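Local coordinates for protein novel antigen receptor (Ginglymostoma cirratum, PDB 4Q97) that probably serves in antigen recognition as the IgNAR antibody of sharks, of which this is the C1 constant domain, at residues V29-L34 with L77-Q82; C33-Y38 with C92-S97; F58-P63 with F71-L76. All coordinates share one frame; numbering follows the deposited sequence.

Interaction 1. Residues V29-L34 with L77-Q82; sequences VQLVCL and LKVPLQ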
loop_
_atom_site.group_PDB
_atom_site.type_symbol
_atom_site.label_atom_id
_atom_site.label_comp_id
_atom_site.label_asym_id
_atom_site.label_seq_id
_atom_site.Cartn_x
_atom_site.Cartn_y
_atom_site.Cartn_z
ATOM N N VAL A 29 1.763 -11.605 -8.426
ATOM C CA VAL A 29 0.864 -10.479 -8.576
ATOM C C VAL A 29 0.726 -9.894 -7.183
ATOM O O VAL A 29 0.593 -10.633 -6.206
ATOM C CB VAL A 29 -0.480 -10.923 -9.213
ATOM C CG1 VAL A 29 -1.603 -11.001 -8.192
ATOM C CG2 VAL A 29 -0.862 -9.991 -10.350
ATOM N N GLN A 30 0.820 -8.573 -7.088
ATOM C CA GLN A 30 0.842 -7.899 -5.791
ATOM C C GLN A 30 -0.519 -7.303 -5.460
ATOM O O GLN A 30 -1.093 -6.537 -6.246
ATOM C CB GLN A 30 1.929 -6.817 -5.758
ATOM C CG GLN A 30 2.226 -6.238 -4.378
ATOM C CD GLN A 30 3.302 -6.996 -3.619
ATOM O OE1 GLN A 30 3.667 -8.125 -3.984
ATOM N NE2 GLN A 30 3.816 -6.371 -2.559
ATOM N N LEU A 31 -1.029 -7.685 -4.294
ATOM C CA LEU A 31 -2.263 -7.130 -3.762
ATOM C C LEU A 31 -1.948 -6.329 -2.516
ATOM O O LEU A 31 -1.147 -6.752 -1.684
ATOM C CB LEU A 31 -3.272 -8.230 -3.433
ATOM C CG LEU A 31 -3.747 -9.154 -4.551
ATOM C CD1 LEU A 31 -4.902 -10.001 -4.048
ATOM C CD2 LEU A 31 -4.166 -8.378 -5.789
ATOM N N VAL A 32 -2.576 -5.164 -2.401
ATOM C CA VAL A 32 -2.396 -4.306 -1.244
ATOM C C VAL A 32 -3.732 -4.138 -0.531
ATOM O O VAL A 32 -4.704 -3.643 -1.109
ATOM C CB VAL A 32 -1.827 -2.920 -1.630
ATOM C CG1 VAL A 32 -1.705 -2.025 -0.402
ATOM C CG2 VAL A 32 -0.475 -3.060 -2.310
ATOM N N CYS A 33 -3.777 -4.565 0.725
ATOM C CA CYS A 33 -4.913 -4.240 1.571
ATOM C C CYS A 33 -4.582 -2.979 2.369
ATOM O O CYS A 33 -3.907 -3.035 3.397
ATOM C CB CYS A 33 -5.276 -5.413 2.481
ATOM S SG CYS A 33 -6.749 -5.151 3.489
ATOM N N LEU A 34 -5.046 -1.840 1.863
ATOM C CA LEU A 34 -4.854 -0.569 2.541
ATOM C C LEU A 34 -5.890 -0.339 3.623
ATOM O O LEU A 34 -7.091 -0.375 3.358
ATOM C CB LEU A 34 -4.904 0.591 1.559
ATOM C CG LEU A 34 -4.313 1.839 2.195
ATOM C CD1 LEU A 34 -2.831 1.633 2.473
ATOM C CD2 LEU A 34 -4.543 3.009 1.271
ATOM N N LEU A 77 0.194 -8.848 0.008
ATOM C CA LEU A 77 0.150 -10.240 -0.410
ATOM C C LEU A 77 0.650 -10.403 -1.841
ATOM O O LEU A 77 0.178 -9.721 -2.760
ATOM C CB LEU A 77 -1.263 -10.816 -0.262
ATOM C CG LEU A 77 -1.542 -12.217 -0.833
ATOM C CD1 LEU A 77 -0.888 -13.313 -0.003
ATOM C CD2 LEU A 77 -3.037 -12.466 -0.945
ATOM N N LYS A 78 1.623 -11.298 -2.011
ATOM C CA LYS A 78 2.055 -11.722 -3.337
ATOM C C LYS A 78 1.269 -12.973 -3.677
ATOM O O LYS A 78 1.359 -13.979 -2.964
ATOM C CB LYS A 78 3.547 -12.055 -3.366
ATOM C CG LYS A 78 4.423 -11.222 -2.447
ATOM C CD LYS A 78 5.858 -11.710 -2.517
ATOM C CE LYS A 78 6.528 -11.695 -1.150
ATOM N NZ LYS A 78 7.660 -12.667 -1.091
ATOM N N VAL A 79 0.486 -12.909 -4.748
ATOM C CA VAL A 79 -0.236 -14.087 -5.215
ATOM C C VAL A 79 0.338 -14.594 -6.540
ATOM O O VAL A 79 0.542 -13.814 -7.469
ATOM C CB VAL A 79 -1.781 -13.878 -5.247
ATOM C CG1 VAL A 79 -2.156 -12.449 -4.883
ATOM C CG2 VAL A 79 -2.393 -14.279 -6.583
ATOM N N PRO A 80 0.646 -15.901 -6.607
ATOM C CA PRO A 80 1.009 -16.579 -7.846
ATOM C C PRO A 80 0.163 -16.112 -9.039
ATOM O O PRO A 80 -1.066 -16.084 -8.952
ATOM C CB PRO A 80 0.720 -18.051 -7.524
ATOM C CG PRO A 80 0.773 -18.158 -6.025
ATOM C CD PRO A 80 0.878 -16.775 -5.443
ATOM N N LEU A 81 0.826 -15.737 -10.131
ATOM C CA LEU A 81 0.150 -15.251 -11.340
ATOM C C LEU A 81 -0.796 -16.326 -11.863
ATOM O O LEU A 81 -1.888 -16.029 -12.348
ATOM C CB LEU A 81 1.178 -14.894 -12.418
ATOM C CG LEU A 81 1.012 -13.622 -13.262
ATOM C CD1 LEU A 81 1.975 -13.654 -14.442
ATOM C CD2 LEU A 81 -0.409 -13.406 -13.759
ATOM N N GLN A 82 -0.346 -17.574 -11.760
ATOM C CA GLN A 82 -1.164 -18.759 -11.984
ATOM C C GLN A 82 -2.506 -18.633 -11.268
ATOM O O GLN A 82 -3.572 -18.748 -11.882
ATOM C CB GLN A 82 -0.419 -19.978 -11.436
ATOM C CG GLN A 82 -0.727 -21.288 -12.132
ATOM C CD GLN A 82 -0.181 -21.353 -13.546
ATOM O OE1 GLN A 82 0.755 -20.636 -13.909
ATOM N NE2 GLN A 82 -0.768 -22.223 -14.354
#

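Interaction 2. Residues C33-Y38 with C92-S97; sequences CLISGY and CQVSHS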
loop_
_atom_site.group_PDB
_atom_site.type_symbol
_atom_site.label_atom_id
_atom_site.label_comp_id
_atom_site.label_asym_id
_atom_site.label_seq_id
_atom_site.Cartn_x
_atom_site.Cartn_y
_atom_site.Cartn_z
ATOM N N CYS A 33 -3.777 -4.565 0.725
ATOM C CA CYS A 33 -4.913 -4.240 1.571
ATOM C C CYS A 33 -4.582 -2.979 2.369
ATOM O O CYS A 33 -3.907 -3.035 3.397
ATOM C CB CYS A 33 -5.276 -5.413 2.481
ATOM S SG CYS A 33 -6.749 -5.151 3.489
ATOM N N LEU A 34 -5.046 -1.840 1.863
ATOM C CA LEU A 34 -4.854 -0.569 2.541
ATOM C C LEU A 34 -5.890 -0.339 3.623
ATOM O O LEU A 34 -7.091 -0.375 3.358
ATOM C CB LEU A 34 -4.904 0.591 1.559
ATOM C CG LEU A 34 -4.313 1.839 2.195
ATOM C CD1 LEU A 34 -2.831 1.633 2.473
ATOM C CD2 LEU A 34 -4.543 3.009 1.271
ATOM N N ILE A 35 -5.398 -0.086 4.833
ATOM C CA ILE A 35 -6.217 0.134 6.019
ATOM C C ILE A 35 -5.809 1.472 6.645
ATOM O O ILE A 35 -4.756 1.568 7.278
ATOM C CB ILE A 35 -5.978 -0.970 7.071
ATOM C CG1 ILE A 35 -6.043 -2.365 6.440
ATOM C CG2 ILE A 35 -6.974 -0.827 8.212
ATOM C CD1 ILE A 35 -5.398 -3.454 7.279
ATOM N N SER A 36 -6.649 2.489 6.487
ATOM C CA SER A 36 -6.299 3.844 6.914
ATOM C C SER A 36 -7.426 4.521 7.677
ATOM O O SER A 36 -8.599 4.245 7.435
ATOM C CB SER A 36 -5.942 4.689 5.688
ATOM O OG SER A 36 -6.999 4.669 4.751
ATOM N N GLY A 37 -7.071 5.413 8.592
ATOM C CA GLY A 37 -8.058 6.277 9.238
ATOM C C GLY A 37 -8.722 5.688 10.462
ATOM O O GLY A 37 -9.833 6.091 10.837
ATOM N N TYR A 38 -8.037 4.743 11.095
ATOM C CA TYR A 38 -8.561 4.092 12.283
ATOM C C TYR A 38 -7.856 4.560 13.553
ATOM O O TYR A 38 -6.654 4.854 13.552
ATOM C CB TYR A 38 -8.497 2.565 12.144
ATOM C CG TYR A 38 -7.103 2.016 11.946
ATOM C CD1 TYR A 38 -6.363 1.552 13.026
ATOM C CD2 TYR A 38 -6.526 1.955 10.678
ATOM C CE1 TYR A 38 -5.082 1.051 12.854
ATOM C CE2 TYR A 38 -5.242 1.454 10.497
ATOM C CZ TYR A 38 -4.525 1.008 11.590
ATOM O OH TYR A 38 -3.255 0.507 11.430
ATOM N N CYS A 92 -9.310 -9.371 1.833
ATOM C CA CYS A 92 -8.755 -9.115 3.153
ATOM C C CYS A 92 -9.890 -8.656 4.063
ATOM O O CYS A 92 -10.867 -8.034 3.617
ATOM C CB CYS A 92 -7.617 -8.081 3.123
ATOM S SG CYS A 92 -8.157 -6.407 2.722
ATOM N N GLN A 93 -9.744 -8.983 5.339
ATOM C CA GLN A 93 -10.750 -8.712 6.339
ATOM C C GLN A 93 -10.078 -7.944 7.474
ATOM O O GLN A 93 -9.016 -8.344 7.962
ATOM C CB GLN A 93 -11.370 -10.031 6.813
ATOM C CG GLN A 93 -12.586 -9.886 7.713
ATOM C CD GLN A 93 -13.739 -10.804 7.324
ATOM O OE1 GLN A 93 -13.539 -11.879 6.756
ATOM N NE2 GLN A 93 -14.958 -10.376 7.635
ATOM N N VAL A 94 -10.690 -6.827 7.865
ATOM C CA VAL A 94 -10.131 -5.948 8.894
ATOM C C VAL A 94 -11.051 -5.823 10.115
ATOM O O VAL A 94 -12.227 -5.454 9.996
ATOM C CB VAL A 94 -9.813 -4.541 8.343
ATOM C CG1 VAL A 94 -9.027 -3.740 9.378
ATOM C CG2 VAL A 94 -9.038 -4.630 7.032
ATOM N N SER A 95 -10.496 -6.125 11.286
ATOM C CA SER A 95 -11.233 -6.066 12.542
ATOM C C SER A 95 -10.732 -4.956 13.441
ATOM O O SER A 95 -9.526 -4.788 13.624
ATOM C CB SER A 95 -11.154 -7.399 13.290
ATOM O OG SER A 95 -12.446 -7.946 13.473
ATOM N N HIS A 96 -11.677 -4.211 14.006
ATOM C CA HIS A 96 -11.378 -3.094 14.887
ATOM C C HIS A 96 -12.349 -3.155 16.059
ATOM O O HIS A 96 -13.483 -2.685 15.970
ATOM C CB HIS A 96 -11.494 -1.775 14.116
ATOM C CG HIS A 96 -10.921 -0.593 14.837
ATOM N ND1 HIS A 96 -9.609 -0.537 15.253
ATOM C CD2 HIS A 96 -11.479 0.586 15.196
ATOM C CE1 HIS A 96 -9.389 0.620 15.850
ATOM N NE2 HIS A 96 -10.508 1.321 15.826
ATOM N N SER A 97 -11.897 -3.764 17.152
ATOM C CA SER A 97 -12.738 -3.983 18.328
ATOM C C SER A 97 -13.327 -2.696 18.895
ATOM O O SER A 97 -14.513 -2.650 19.224
ATOM C CB SER A 97 -11.963 -4.715 19.421
ATOM O OG SER A 97 -12.787 -4.942 20.552
#

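Interaction 3. Residues F58-P63 with F71-L76; sequences FATTSP and FSCASL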
loop_
_atom_site.group_PDB
_atom_site.type_symbol
_atom_site.label_atom_id
_atom_site.label_comp_id
_atom_site.label_asym_id
_atom_site.label_seq_id
_atom_site.Cartn_x
_atom_site.Cartn_y
_atom_site.Cartn_z
ATOM N N PHE A 58 2.046 -13.284 2.996
ATOM C CA PHE A 58 1.667 -11.902 3.275
ATOM C C PHE A 58 2.396 -11.237 4.439
ATOM O O PHE A 58 2.627 -11.847 5.487
ATOM C CB PHE A 58 0.142 -11.741 3.397
ATOM C CG PHE A 58 -0.454 -12.338 4.643
ATOM C CD1 PHE A 58 -0.590 -11.577 5.801
ATOM C CD2 PHE A 58 -0.929 -13.648 4.646
ATOM C CE1 PHE A 58 -1.158 -12.120 6.947
ATOM C CE2 PHE A 58 -1.499 -14.196 5.789
ATOM C CZ PHE A 58 -1.615 -13.430 6.940
ATOM N N ALA A 59 2.759 -9.977 4.219
ATOM C CA ALA A 59 3.336 -9.128 5.248
ATOM C C ALA A 59 2.434 -7.922 5.463
ATOM O O ALA A 59 1.812 -7.419 4.523
ATOM C CB ALA A 59 4.733 -8.683 4.849
ATOM N N THR A 60 2.356 -7.472 6.709
ATOM C CA THR A 60 1.627 -6.263 7.046
ATOM C C THR A 60 2.644 -5.285 7.611
ATOM O O THR A 60 3.429 -5.649 8.492
ATOM C CB THR A 60 0.496 -6.548 8.060
ATOM O OG1 THR A 60 -0.401 -7.529 7.518
ATOM C CG2 THR A 60 -0.295 -5.278 8.381
ATOM N N THR A 61 2.648 -4.060 7.084
ATOM C CA THR A 61 3.566 -3.023 7.545
ATOM C C THR A 61 3.192 -2.579 8.958
ATOM O O THR A 61 2.058 -2.791 9.403
ATOM C CB THR A 61 3.586 -1.785 6.608
ATOM O OG1 THR A 61 2.350 -1.063 6.713
ATOM C CG2 THR A 61 3.825 -2.190 5.145
ATOM N N SER A 62 4.158 -1.989 9.660
ATOM C CA SER A 62 3.896 -1.284 10.908
ATOM C C SER A 62 3.101 -0.031 10.557
ATOM O O SER A 62 3.335 0.571 9.504
ATOM C CB SER A 62 5.206 -0.897 11.599
ATOM O OG SER A 62 5.835 -2.019 12.195
ATOM N N PRO A 63 2.154 0.367 11.427
ATOM C CA PRO A 63 1.299 1.497 11.081
ATOM C C PRO A 63 2.003 2.841 11.236
ATOM O O PRO A 63 2.883 2.987 12.083
ATOM C CB PRO A 63 0.167 1.389 12.098
ATOM C CG PRO A 63 0.826 0.806 13.303
ATOM C CD PRO A 63 1.837 -0.170 12.767
ATOM N N PHE A 71 -4.137 6.343 12.038
ATOM C CA PHE A 71 -3.196 5.316 11.663
ATOM C C PHE A 71 -3.544 4.767 10.291
ATOM O O PHE A 71 -4.713 4.530 9.977
ATOM C CB PHE A 71 -3.170 4.196 12.702
ATOM C CG PHE A 71 -2.625 4.619 14.038
ATOM C CD1 PHE A 71 -1.254 4.639 14.273
ATOM C CD2 PHE A 71 -3.487 4.992 15.066
ATOM C CE1 PHE A 71 -0.752 5.024 15.504
ATOM C CE2 PHE A 71 -2.992 5.375 16.301
ATOM C CZ PHE A 71 -1.620 5.394 16.521
ATOM N N SER A 72 -2.513 4.599 9.471
ATOM C CA SER A 72 -2.626 3.864 8.225
ATOM C C SER A 72 -1.599 2.749 8.229
ATOM O O SER A 72 -0.502 2.904 8.771
ATOM C CB SER A 72 -2.380 4.777 7.027
ATOM O OG SER A 72 -3.371 5.785 6.931
ATOM N N CYS A 73 -1.961 1.616 7.643
ATOM C CA CYS A 73 -0.992 0.564 7.394
ATOM C C CYS A 73 -1.396 -0.170 6.135
ATOM O O CYS A 73 -2.510 0.012 5.637
ATOM C CB CYS A 73 -0.865 -0.385 8.592
ATOM S SG CYS A 73 -2.173 -1.614 8.764
ATOM N N ALA A 74 -0.484 -0.978 5.609
ATOM C CA ALA A 74 -0.768 -1.769 4.421
ATOM C C ALA A 74 -0.454 -3.231 4.692
ATOM O O ALA A 74 0.548 -3.553 5.342
ATOM C CB ALA A 74 0.032 -1.255 3.234
ATOM N N SER A 75 -1.330 -4.112 4.215
ATOM C CA SER A 75 -1.063 -5.543 4.237
ATOM C C SER A 75 -0.770 -6.015 2.820
ATOM O O SER A 75 -1.590 -5.840 1.911
ATOM C CB SER A 75 -2.231 -6.322 4.841
ATOM O OG SER A 75 -1.868 -7.678 5.041
ATOM N N LEU A 76 0.402 -6.616 2.645
ATOM C CA LEU A 76 0.925 -6.950 1.324
ATOM C C LEU A 76 0.927 -8.448 1.043
ATOM O O LEU A 76 1.586 -9.215 1.745
ATOM C CB LEU A 76 2.345 -6.406 1.187
ATOM C CG LEU A 76 2.456 -4.901 0.975
ATOM C CD1 LEU A 76 3.821 -4.381 1.400
ATOM C CD2 LEU A 76 2.175 -4.598 -0.486
#

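Interaction 1. Residues V29-L34 with L77-Q82
V29-L34 and L77-Q82 run antiparallel with strand axes 4.7 Å apart, and V29 pairs with V79, Q30 with K78 and L31 with L77. V29 and V79 form one hydrogen-bonded pair, in which V79 N gives a nearly straight bond to V29 O (2.7 Å) while the return bond from V29 N is weak. L31 and L77 form the next, with L31 N to L77 O at 2.8 Å. V29, V79, L31 and L77 place their apolar groups on one face of the sheet. There CG1 of V79 sits between two neighbours: it meets V29 CG1 at 3.7 Å, the two valines lying side by side and pointing the same way, and L31 CG, anti to its own carbonyl carbon (chi1 -60°), also at 3.7 Å. Compact beta-branched valines and longer leucines suit this interior face, where W47, W84 and Y90 pack against them. The other face carries Q30 and K78, again side by side. OE1 of Q30 touches the methylene CG of K78 at 3.5 Å, and the lysine chain leads away to hydrogen-bond through NZ with S67 of the second subunit, so a flexible, amphipathic residue fits a position where sheet meets solvent and partner. Two neighbouring antiparallel strands with an apolar face turned into the core are the central B and E strands of the ABED sheet of an immunoglobulin C1-set sandwich.

Interaction 2. Residues C33-Y38 with C92-S97
The imidazole of H96, which faces Y38 across the contact, is gripped at both nitrogens: ND1 bonds to the carbonyl O of N42 and NE2 to that of Y39. Two such acceptors would be consistent with a proton on each nitrogen, and they fix the rotation of the ring. Y38 turns an edge toward its face in an offset edge-to-face pair, centroids 6.0 Å apart and planes at 70°, with Y38 CB above the imidazole near its rim. G37 and Y38 both pair with F71, a G1 beta bulge in which glycine takes a positive phi (87°).

Deeper in, the strands run nearly parallel but belong to opposing sheets, their axes 8.6 Å apart, and the intersheet disulfide of the immunoglobulin fold joins them. SG of C33, anti to its backbone N (chi1 -176°), reaches SG of C92 at 2.0 Å. W47 packs on C33, the familiar tryptophan beside the cystine. Between bridge and rings, I35 and V94 meet tip to tip. CG2 of I35 lies 3.7 Å from V94 CG1, while I35 CD1 is 3.8 Å from V94 CG2; branched tips, each offering two methyl-bearing arms, suit a meeting across the sandwich core, where V45 and V13 also pack.

Interaction 3. Residues F58-P63 with F71-L76
T60 and S75 face each other from a non-hydrogen-bonded antiparallel pair, and their hydroxyls meet: T60 OG1 and S75 OG are hydrogen-bonded at 2.9 Å. Threonine presents OG1 by setting it anti to its carbonyl carbon (chi1 -58°), which leaves CG2 anti to the backbone N, 4.1 Å from C73 SG. S75 OG has a second partner in the indole NE1 of W47, so a small hydroxyl residue suits a site with two polar neighbours. The F58 ring comes near on the same side, its CD1 4.2 Å from S75 OG, and meets the ring of W47.

T61 works differently. Its N bonds to A74 O (2.8 Å), and its OG1, placed between the backbone N and the carbonyl carbon (chi1 70°), accepts a nearly straight bond from A74 N at 3.0 Å. The hydroxyl thus stands in for a backbone carbonyl where the regular pairing ends after A59 and T60. CG2 of T61 approaches L76 CD1. Beyond it, P63, which has no N-H to donate, packs by CB instead: 4.1 Å from C73 CB and 4.2 Å from F71 CD1, with Y38 also against the proline.

On the face opposite T60 and S75, A59 pairs with L76, and A59, T61 and L76 pack on V64, T61 and L34 of the second subunit, respectively; the small alanine is consistent with close approach of the chains. This is the D-E hairpin of a C1-set immunoglobulin domain, whose edge strand 58-65 gives way to an irregular, side-chain-assisted course.

Overall arrangement
The three contacts share one sandwich. Interactions 1 and 3 use consecutive parts of strand 71-80, which pairs with 28-38 on one flank and with 58-65 on the other; their centres lie about 14 Å apart, and Q30 and V32 pack on L76 where they meet. Interaction 2 leaves this sheet, taking the later part of strand 28-38 across to strand 89-96 in the facing one. Its centre is about 9 Å from that of interaction 3 and about 17 Å from that of interaction 1. C33 and L34 lie in the segments of both interactions 1 and 2, and C33 N probably hydrogen-bonds to S75 O (2.8 Å) of interaction 3. All three also touch the second subunit.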